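Long-range contacts in inorganic pyrophosphatase (PDB 5TEA), which probably catalyses the magnesium-dependent hydrolysis of inorganic pyrophosphate to two phosphate ions, working as a homohexamer: residues B[29-39]-B[49-57]; B[56-65]-B[143-153]. All coordinates share one frame; numbering follows the deposited sequence.

Overall arrangement
From the N terminus, strand 25-32 leaves the mixed sheet, turns at Pro33 to Ser36 and enters the hairpin of strands 38-43 and 48-54. Contact 1 closes this hairpin and also lays the strand before it against Phe49. The chain leaves through Pro56 and Ala57, which both contacts share, and its next loop leads to strand 64-67, the antiparallel neighbour of 25-32. Contact 2 presses that loop onto helix 137-149 and the turn after it, closing a much longer loop. The two contacts therefore follow in series, without nesting, their centres about 11 Å apart. Together they bring predicted substrate-binding residues from hairpin, sheet and post-helix turn to the active site.

Contact 1 (B[29-39]-B[49-57]); sequences VNEIPAGSNHK and FQLDRIEPA. Unlike the reference sequence in segment 49-57: Ile54 (reference Val).
Asn37 to Lys39 run antiparallel to Asp52 to Glu55 at the open end of a beta hairpin. His38 and Ile54 form a non-hydrogen-bonded pair, flanked by bonds from Glu55 N to Asn37 O (2.8 Å) and from Lys39 N to Arg53 O (3.0 Å); Asp52 N adds one to Lys39 O. Strand 29-32, by contrast, runs at 27° to strand 49-54 and meets it mainly through side chains. A type II turn, Pro33 to Ser36, links the two parts, followed by an ST turn in which Ser36 OG receives His38 N. With chi1 at 65°, CG of Asn37 sits between its own backbone N and carbonyl carbon, and ND2 reaches Glu55 O at 3.0 Å, tilted from the carbonyl plane. Asn37 thus grips Glu55 by both its N-H and its carbonyl. Lys39 stays extended as far as CE and bends at chi4 (-40°): its CD lies over one face of the Arg53 guanidinium, 3.5 Å from Arg53 CZ, while NZ meets the anti lone pair of Asp52 OD2 at 3.1 Å. Arg53 NE points in the guanidinium plane to Glu55 OE1 (3.1 Å), a hydrogen bond that is part of their salt bridge and helps fix the group's rotation. Lys39 and Arg53, both predicted to bind substrate, are thereby held side by side, consistent with a shared role in binding an anionic substrate. On the opposite face of the hairpin His38 lies among aliphatic groups, Leu51 CD1 being 3.6 Å from His38 CB and Ile54 CD1 beside the imidazole. Phe49 offers its ring edge to Val29 CG1 (3.9 Å from Phe49 CZ) and Glu31 CG; the Glu31 carboxylate itself accepts from Trp42 N. Phe12 of helix 12-15 packs on Val29 and Phe49, strand 64-67 pairs with strand 25-32, and Gln50 and Leu51 continue into a parallel ladder with a neighbouring subunit.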
loop_
_atom_site.group_PDB
_atom_site.type_symbol
_atom_site.label_atom_id
_atom_site.label_comp_id
_atom_site.label_asym_id
_atom_site.label_seq_id
_atom_site.Cartn_x
_atom_site.Cartn_y
_atom_site.Cartn_z
ATOM N N VAL B 29 2.829 13.040 20.729
ATOM C CA VAL B 29 2.882 13.552 19.366
ATOM C C VAL B 29 3.624 12.533 18.507
ATOM O O VAL B 29 4.752 12.145 18.834
ATOM C CB VAL B 29 3.558 14.938 19.318
ATOM C CG1 VAL B 29 3.803 15.378 17.872
ATOM C CG2 VAL B 29 2.699 15.969 20.049
ATOM N N ASN B 30 2.997 12.086 17.411
ATOM C CA ASN B 30 3.602 11.057 16.571
ATOM C C ASN B 30 4.560 11.685 15.570
ATOM O O ASN B 30 4.210 12.664 14.888
ATOM C CB ASN B 30 2.545 10.242 15.820
ATOM C CG ASN B 30 3.130 8.981 15.189
ATOM O OD1 ASN B 30 3.682 8.129 15.885
ATOM N ND2 ASN B 30 3.010 8.858 13.869
ATOM N N GLU B 31 5.765 11.121 15.470
ATOM C CA GLU B 31 6.738 11.585 14.473
ATOM C C GLU B 31 6.913 10.637 13.297
ATOM O O GLU B 31 7.060 11.098 12.164
ATOM C CB GLU B 31 8.111 11.814 15.117
ATOM C CG GLU B 31 8.132 12.883 16.199
ATOM C CD GLU B 31 9.303 12.720 17.145
ATOM O OE1 GLU B 31 10.133 13.642 17.220
ATOM O OE2 GLU B 31 9.387 11.670 17.825
ATOM N N ILE B 32 6.952 9.323 13.531
ATOM C CA ILE B 32 7.314 8.354 12.505
ATOM C C ILE B 32 6.241 7.278 12.437
ATOM O O ILE B 32 5.988 6.600 13.436
ATOM C CB ILE B 32 8.673 7.688 12.781
ATOM C CG1 ILE B 32 9.788 8.727 12.924
ATOM C CG2 ILE B 32 9.005 6.732 11.619
ATOM C CD1 ILE B 32 11.149 8.100 13.382
ATOM N N PRO B 33 5.624 7.043 11.282
ATOM C CA PRO B 33 4.731 5.882 11.143
ATOM C C PRO B 33 5.486 4.570 11.283
ATOM O O PRO B 33 6.605 4.418 10.781
ATOM C CB PRO B 33 4.181 6.029 9.718
ATOM C CG PRO B 33 4.495 7.464 9.310
ATOM C CD PRO B 33 5.755 7.794 10.020
ATOM N N ALA B 34 4.855 3.608 11.953
ATOM C CA ALA B 34 5.382 2.251 11.961
ATOM C C ALA B 34 5.627 1.787 10.534
ATOM O O ALA B 34 4.834 2.074 9.639
ATOM C CB ALA B 34 4.389 1.299 12.629
ATOM N N GLY B 35 6.719 1.054 10.330
ATOM C CA GLY B 35 7.085 0.572 9.017
ATOM C C GLY B 35 7.859 1.543 8.150
ATOM O O GLY B 35 8.250 1.173 7.034
ATOM N N SER B 36 8.098 2.768 8.614
ATOM C CA SER B 36 8.859 3.748 7.844
ATOM C C SER B 36 10.348 3.669 8.174
ATOM O O SER B 36 10.729 3.461 9.330
ATOM C CB SER B 36 8.337 5.162 8.125
ATOM O OG SER B 36 9.119 6.140 7.473
ATOM N N ASN B 37 11.201 3.827 7.152
ATOM C CA ASN B 37 12.631 4.002 7.400
ATOM C C ASN B 37 13.055 5.460 7.306
ATOM O O ASN B 37 14.240 5.753 7.090
ATOM C CB ASN B 37 13.482 3.137 6.458
ATOM C CG ASN B 37 13.345 3.541 4.994
ATOM O OD1 ASN B 37 12.283 3.976 4.560
ATOM N ND2 ASN B 37 14.430 3.387 4.224
ATOM N N HIS B 38 12.113 6.385 7.461
ATOM C CA HIS B 38 12.419 7.808 7.466
ATOM C C HIS B 38 12.557 8.265 8.910
ATOM O O HIS B 38 11.611 8.144 9.693
ATOM C CB HIS B 38 11.346 8.601 6.741
ATOM C CG HIS B 38 11.290 8.301 5.269
ATOM N ND1 HIS B 38 10.290 8.762 4.441
ATOM C CD2 HIS B 38 12.106 7.549 4.494
ATOM C CE1 HIS B 38 10.504 8.326 3.211
ATOM N NE2 HIS B 38 11.600 7.588 3.215
ATOM N N LYS B 39 13.734 8.753 9.269
ATOM C CA LYS B 39 13.924 9.248 10.635
ATOM C C LYS B 39 13.407 10.676 10.694
ATOM O O LYS B 39 14.108 11.626 10.340
ATOM C CB LYS B 39 15.379 9.182 11.067
ATOM C CG LYS B 39 15.555 9.656 12.510
ATOM C CD LYS B 39 17.034 9.783 12.842
ATOM C CE LYS B 39 17.224 10.167 14.298
ATOM N NZ LYS B 39 16.215 11.167 14.737
ATOM N N PHE B 49 8.374 19.344 11.514
ATOM C CA PHE B 49 8.881 17.980 11.454
ATOM C C PHE B 49 9.967 17.895 10.391
ATOM O O PHE B 49 9.769 18.323 9.249
ATOM C CB PHE B 49 7.764 16.978 11.148
ATOM C CG PHE B 49 6.773 16.844 12.268
ATOM C CD1 PHE B 49 7.021 15.985 13.322
ATOM C CD2 PHE B 49 5.617 17.602 12.282
ATOM C CE1 PHE B 49 6.119 15.873 14.374
ATOM C CE2 PHE B 49 4.708 17.490 13.324
ATOM C CZ PHE B 49 4.960 16.614 14.366
ATOM N N GLN B 50 11.108 17.333 10.769
ATOM C CA GLN B 50 12.280 17.304 9.911
ATOM C C GLN B 50 12.641 15.867 9.587
ATOM O O GLN B 50 12.740 15.034 10.489
ATOM C CB GLN B 50 13.462 17.994 10.592
ATOM C CG GLN B 50 14.736 17.944 9.774
ATOM C CD GLN B 50 15.842 18.728 10.418
ATOM O OE1 GLN B 50 15.657 19.275 11.506
ATOM N NE2 GLN B 50 17.006 18.802 9.751
ATOM N N LEU B 51 12.871 15.579 8.309
ATOM C CA LEU B 51 13.489 14.309 7.947
ATOM C C LEU B 51 14.991 14.443 8.176
ATOM O O LEU B 51 15.704 15.040 7.361
ATOM C CB LEU B 51 13.194 13.929 6.501
ATOM C CG LEU B 51 13.770 12.534 6.214
ATOM C CD1 LEU B 51 12.785 11.669 5.485
ATOM C CD2 LEU B 51 15.079 12.601 5.423
ATOM N N ASP B 52 15.474 13.869 9.286
ATOM C CA ASP B 52 16.903 13.930 9.589
ATOM C C ASP B 52 17.715 13.111 8.598
ATOM O O ASP B 52 18.786 13.547 8.160
ATOM C CB ASP B 52 17.176 13.424 11.006
ATOM C CG ASP B 52 16.650 14.353 12.077
ATOM O OD1 ASP B 52 16.422 15.541 11.778
ATOM O OD2 ASP B 52 16.472 13.889 13.226
ATOM N N ARG B 53 17.245 11.909 8.263
ATOM C CA ARG B 53 18.000 11.028 7.383
ATOM C C ARG B 53 17.123 9.864 6.957
ATOM O O ARG B 53 16.069 9.613 7.543
ATOM C CB ARG B 53 19.268 10.507 8.070
ATOM C CG ARG B 53 18.993 9.650 9.287
ATOM C CD ARG B 53 20.306 9.228 9.921
ATOM N NE ARG B 53 20.107 8.238 10.973
ATOM C CZ ARG B 53 20.220 8.489 12.272
ATOM N NH1 ARG B 53 20.541 9.707 12.690
ATOM N NH2 ARG B 53 20.018 7.517 13.152
ATOM N N ILE B 54 17.561 9.173 5.895
ATOM C CA ILE B 54 16.998 7.887 5.507
ATOM C C ILE B 54 17.757 6.787 6.240
ATOM O O ILE B 54 18.991 6.718 6.163
ATOM C CB ILE B 54 17.090 7.677 3.983
ATOM C CG1 ILE B 54 16.569 8.912 3.220
ATOM C CG2 ILE B 54 16.344 6.387 3.586
ATOM C CD1 ILE B 54 15.072 9.143 3.304
ATOM N N GLU B 55 17.024 5.918 6.949
ATOM C CA GLU B 55 17.643 4.796 7.644
ATOM C C GLU B 55 17.697 3.584 6.720
ATOM O O GLU B 55 16.981 3.537 5.724
ATOM C CB GLU B 55 16.840 4.455 8.900
ATOM C CG GLU B 55 16.707 5.602 9.900
ATOM C CD GLU B 55 17.914 5.761 10.798
ATOM O OE1 GLU B 55 19.029 5.381 10.383
ATOM O OE2 GLU B 55 17.743 6.268 11.931
ATOM N N PRO B 56 18.530 2.585 7.017
ATOM C CA PRO B 56 18.482 1.338 6.238
ATOM C C PRO B 56 17.071 0.753 6.225
ATOM O O PRO B 56 16.389 0.695 7.250
ATOM C CB PRO B 56 19.467 0.421 6.976
ATOM C CG PRO B 56 20.436 1.391 7.625
ATOM C CD PRO B 56 19.569 2.539 8.065
ATOM N N ALA B 57 16.630 0.335 5.036
ATOM C CA ALA B 57 15.290 -0.204 4.867
ATOM C C ALA B 57 15.041 -1.417 5.754
ATOM O O ALA B 57 13.913 -1.631 6.201
ATOM C CB ALA B 57 15.051 -0.562 3.396
#

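Contact 2 (B[56-65]-B[143-153]); sequences PAIFAKPTNY and IEFHFNHYKDL
Lys61 bends at chi2 (-61°) and again at chi3 (140°), curling back so that NZ meets His146, whose ring is swung out from the helix with CG trans to its backbone N (chi1 174°). Lys61 NZ donates to His146 NE2 at 2.9 Å, in the imidazole plane. At the same ring's edge, His146 CE1 faces the carbonyl O of Phe59 at 3.2 Å. Pro62 CD covers one face in a CH-pi contact, 3.5 Å from the centroid of the His146 ring, and Tyr150 CB touches the opposite face near the rim. Phe59 is sandwiched likewise: Tyr150 CA stands 3.8 Å from the centroid of the Phe59 ring, Ile58 CG1 lies over the other face and Leu153 CG meets the edge. Leu153 CD1 also slides past Pro56 CG (3.7 Å). Farther along, Thr63 CG2 packs crosswise on Ile143 CD1 (3.6 Å), and the edge of Tyr65 turns to Phe147, with Tyr65 CE1 4.0 Å from Phe147 CZ. Phe145 of another neighbouring subunit meets Phe59 edge-to-face, so the same ring serves the hexamer interface. Lys61 NZ also makes an off-centre cation-pi contact with Tyr150, which like Tyr65 is predicted to bind substrate. An ammonium giving to NE2 is consistent with a neutral His146 protonated on ND1, and the Lys61-His146 pair could serve as a second shell that helps position Tyr150.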
loop_
_atom_site.group_PDB
_atom_site.type_symbol
_atom_site.label_atom_id
_atom_site.label_comp_id
_atom_site.label_asym_id
_atom_site.label_seq_id
_atom_site.Cartn_x
_atom_site.Cartn_y
_atom_site.Cartn_z
ATOM N N PRO B 56 18.530 2.585 7.017
ATOM C CA PRO B 56 18.482 1.338 6.238
ATOM C C PRO B 56 17.071 0.753 6.225
ATOM O O PRO B 56 16.389 0.695 7.250
ATOM C CB PRO B 56 19.467 0.421 6.976
ATOM C CG PRO B 56 20.436 1.391 7.625
ATOM C CD PRO B 56 19.569 2.539 8.065
ATOM N N ALA B 57 16.630 0.335 5.036
ATOM C CA ALA B 57 15.290 -0.204 4.867
ATOM C C ALA B 57 15.041 -1.417 5.754
ATOM O O ALA B 57 13.913 -1.631 6.201
ATOM C CB ALA B 57 15.051 -0.562 3.396
ATOM N N ILE B 58 16.075 -2.216 6.031
ATOM C CA ILE B 58 15.899 -3.363 6.910
ATOM C C ILE B 58 15.616 -2.951 8.342
ATOM O O ILE B 58 15.239 -3.798 9.153
ATOM C CB ILE B 58 17.134 -4.284 6.898
ATOM C CG1 ILE B 58 18.389 -3.487 7.263
ATOM C CG2 ILE B 58 17.295 -4.944 5.520
ATOM C CD1 ILE B 58 19.569 -4.356 7.589
ATOM N N PHE B 59 15.794 -1.675 8.675
ATOM C CA PHE B 59 15.547 -1.168 10.020
ATOM C C PHE B 59 14.371 -0.192 10.052
ATOM O O PHE B 59 14.419 0.837 10.729
ATOM C CB PHE B 59 16.805 -0.510 10.583
ATOM C CG PHE B 59 17.965 -1.457 10.760
ATOM C CD1 PHE B 59 17.774 -2.711 11.323
ATOM C CD2 PHE B 59 19.246 -1.099 10.346
ATOM C CE1 PHE B 59 18.829 -3.580 11.504
ATOM C CE2 PHE B 59 20.317 -1.970 10.526
ATOM C CZ PHE B 59 20.109 -3.218 11.092
ATOM N N ALA B 60 13.293 -0.506 9.335
ATOM C CA ALA B 60 12.065 0.269 9.471
ATOM C C ALA B 60 11.584 0.206 10.914
ATOM O O ALA B 60 11.778 -0.795 11.610
ATOM C CB ALA B 60 10.974 -0.260 8.537
ATOM N N LYS B 61 10.982 1.295 11.377
ATOM C CA LYS B 61 10.519 1.338 12.763
ATOM C C LYS B 61 9.477 0.249 13.003
ATOM O O LYS B 61 8.517 0.135 12.227
ATOM C CB LYS B 61 9.917 2.702 13.106
ATOM C CG LYS B 61 10.921 3.827 13.219
ATOM C CD LYS B 61 11.946 3.557 14.326
ATOM C CE LYS B 61 13.357 3.984 13.908
ATOM N NZ LYS B 61 14.419 3.454 14.825
ATOM N N PRO B 62 9.618 -0.561 14.064
ATOM C CA PRO B 62 8.631 -1.626 14.306
ATOM C C PRO B 62 7.339 -1.133 14.934
ATOM O O PRO B 62 6.337 -1.864 14.887
ATOM C CB PRO B 62 9.377 -2.583 15.257
ATOM C CG PRO B 62 10.335 -1.679 16.005
ATOM C CD PRO B 62 10.756 -0.636 14.999
ATOM N N THR B 63 7.332 0.055 15.542
ATOM C CA THR B 63 6.127 0.688 16.071
ATOM C C THR B 63 6.105 2.122 15.577
ATOM O O THR B 63 7.085 2.608 15.028
ATOM C CB THR B 63 6.100 0.707 17.605
ATOM O OG1 THR B 63 7.050 1.681 18.068
ATOM C CG2 THR B 63 6.473 -0.671 18.167
ATOM N N ASN B 64 4.997 2.821 15.805
ATOM C CA ASN B 64 5.043 4.263 15.604
ATOM C C ASN B 64 6.006 4.855 16.623
ATOM O O ASN B 64 6.235 4.278 17.693
ATOM C CB ASN B 64 3.653 4.885 15.748
ATOM C CG ASN B 64 2.631 4.220 14.865
ATOM O OD1 ASN B 64 2.603 4.440 13.640
ATOM N ND2 ASN B 64 1.767 3.412 15.470
ATOM N N TYR B 65 6.589 6.002 16.281
ATOM C CA TYR B 65 7.605 6.626 17.117
ATOM C C TYR B 65 7.215 8.072 17.377
ATOM O O TYR B 65 6.958 8.824 16.433
ATOM C CB TYR B 65 8.971 6.556 16.428
ATOM C CG TYR B 65 10.169 6.800 17.315
ATOM C CD1 TYR B 65 10.785 5.747 17.991
ATOM C CD2 TYR B 65 10.721 8.070 17.437
ATOM C CE1 TYR B 65 11.894 5.962 18.784
ATOM C CE2 TYR B 65 11.842 8.289 18.227
ATOM C CZ TYR B 65 12.419 7.227 18.894
ATOM O OH TYR B 65 13.534 7.420 19.673
ATOM N N ILE B 143 10.926 -5.708 18.930
ATOM C CA ILE B 143 11.262 -4.329 19.254
ATOM C C ILE B 143 12.628 -4.272 19.912
ATOM O O ILE B 143 13.440 -3.387 19.625
ATOM C CB ILE B 143 10.184 -3.716 20.171
ATOM C CG1 ILE B 143 8.819 -3.676 19.465
ATOM C CG2 ILE B 143 10.614 -2.321 20.631
ATOM C CD1 ILE B 143 7.688 -3.236 20.380
ATOM N N GLU B 144 12.894 -5.220 20.810
ATOM C CA GLU B 144 14.196 -5.281 21.464
ATOM C C GLU B 144 15.300 -5.487 20.441
ATOM O O GLU B 144 16.332 -4.806 20.478
ATOM C CB GLU B 144 14.210 -6.401 22.501
ATOM C CG GLU B 144 15.495 -6.462 23.326
ATOM C CD GLU B 144 15.395 -7.424 24.494
ATOM O OE1 GLU B 144 14.296 -7.560 25.069
ATOM O OE2 GLU B 144 16.414 -8.054 24.836
ATOM N N PHE B 145 15.097 -6.423 19.511
ATOM C CA PHE B 145 16.128 -6.664 18.505
ATOM C C PHE B 145 16.370 -5.419 17.668
ATOM O O PHE B 145 17.527 -5.065 17.381
ATOM C CB PHE B 145 15.751 -7.842 17.603
ATOM C CG PHE B 145 16.832 -8.196 16.596
ATOM C CD1 PHE B 145 16.961 -7.480 15.411
ATOM C CD2 PHE B 145 17.726 -9.230 16.851
ATOM C CE1 PHE B 145 17.961 -7.784 14.506
ATOM C CE2 PHE B 145 18.731 -9.549 15.938
ATOM C CZ PHE B 145 18.841 -8.825 14.763
ATOM N N HIS B 146 15.289 -4.759 17.245
ATOM C CA HIS B 146 15.408 -3.549 16.446
ATOM C C HIS B 146 16.312 -2.535 17.128
ATOM O O HIS B 146 17.269 -2.033 16.531
ATOM C CB HIS B 146 14.025 -2.930 16.179
ATOM C CG HIS B 146 14.100 -1.604 15.484
ATOM N ND1 HIS B 146 14.277 -1.483 14.120
ATOM C CD2 HIS B 146 14.101 -0.342 15.973
ATOM C CE1 HIS B 146 14.344 -0.202 13.799
ATOM N NE2 HIS B 146 14.257 0.510 14.909
ATOM N N PHE B 147 16.007 -2.198 18.377
ATOM C CA PHE B 147 16.755 -1.121 19.006
ATOM C C PHE B 147 18.149 -1.546 19.433
ATOM O O PHE B 147 19.008 -0.680 19.599
ATOM C CB PHE B 147 15.950 -0.544 20.188
ATOM C CG PHE B 147 14.853 0.370 19.734
ATOM C CD1 PHE B 147 15.148 1.652 19.288
ATOM C CD2 PHE B 147 13.532 -0.074 19.673
ATOM C CE1 PHE B 147 14.149 2.503 18.802
ATOM C CE2 PHE B 147 12.523 0.772 19.178
ATOM C CZ PHE B 147 12.829 2.060 18.766
ATOM N N ASN B 148 18.394 -2.851 19.603
ATOM C CA ASN B 148 19.743 -3.344 19.870
ATOM C C ASN B 148 20.632 -3.318 18.630
ATOM O O ASN B 148 21.863 -3.350 18.762
ATOM C CB ASN B 148 19.689 -4.787 20.400
ATOM C CG ASN B 148 19.404 -4.848 21.892
ATOM O OD1 ASN B 148 19.617 -3.870 22.603
ATOM N ND2 ASN B 148 18.961 -6.011 22.375
ATOM N N HIS B 149 20.047 -3.236 17.439
ATOM C CA HIS B 149 20.824 -3.427 16.222
ATOM C C HIS B 149 20.665 -2.349 15.151
ATOM O O HIS B 149 21.324 -2.447 14.105
ATOM C CB HIS B 149 20.466 -4.788 15.614
ATOM C CG HIS B 149 20.917 -5.947 16.444
ATOM N ND1 HIS B 149 22.219 -6.397 16.436
ATOM C CD2 HIS B 149 20.253 -6.725 17.333
ATOM C CE1 HIS B 149 22.333 -7.419 17.269
ATOM N NE2 HIS B 149 21.155 -7.638 17.827
ATOM N N TYR B 150 19.831 -1.329 15.363
ATOM C CA TYR B 150 19.472 -0.478 14.228
ATOM C C TYR B 150 20.603 0.434 13.766
ATOM O O TYR B 150 20.528 0.965 12.650
ATOM C CB TYR B 150 18.222 0.352 14.542
ATOM C CG TYR B 150 18.437 1.500 15.501
ATOM C CD1 TYR B 150 18.643 1.272 16.856
ATOM C CD2 TYR B 150 18.411 2.815 15.050
ATOM C CE1 TYR B 150 18.821 2.330 17.738
ATOM C CE2 TYR B 150 18.587 3.874 15.917
ATOM C CZ TYR B 150 18.789 3.627 17.261
ATOM O OH TYR B 150 18.967 4.681 18.127
ATOM N N LYS B 151 21.661 0.591 14.551
ATOM C CA LYS B 151 22.837 1.318 14.095
ATOM C C LYS B 151 23.981 0.392 13.688
ATOM O O LYS B 151 25.109 0.860 13.504
ATOM C CB LYS B 151 23.304 2.295 15.178
ATOM C CG LYS B 151 22.303 3.414 15.479
ATOM C CD LYS B 151 22.836 4.341 16.559
ATOM C CE LYS B 151 22.009 5.609 16.684
ATOM N NZ LYS B 151 22.339 6.599 15.619
ATOM N N ASP B 152 23.720 -0.909 13.534
ATOM C CA ASP B 152 24.821 -1.849 13.335
ATOM C C ASP B 152 25.618 -1.590 12.069
ATOM O O ASP B 152 26.771 -2.023 11.988
ATOM C CB ASP B 152 24.320 -3.290 13.304
ATOM C CG ASP B 152 24.218 -3.884 14.677
ATOM O OD1 ASP B 152 24.345 -3.110 15.651
ATOM O OD2 ASP B 152 24.014 -5.112 14.787
ATOM N N LEU B 153 25.044 -0.927 11.064
ATOM C CA LEU B 153 25.807 -0.779 9.830
ATOM C C LEU B 153 26.971 0.193 9.988
ATOM O O LEU B 153 27.932 0.116 9.220
ATOM C CB LEU B 153 24.895 -0.351 8.677
ATOM C CG LEU B 153 23.840 -1.398 8.308
ATOM C CD1 LEU B 153 23.160 -1.030 7.005
ATOM C CD2 LEU B 153 24.457 -2.781 8.208
#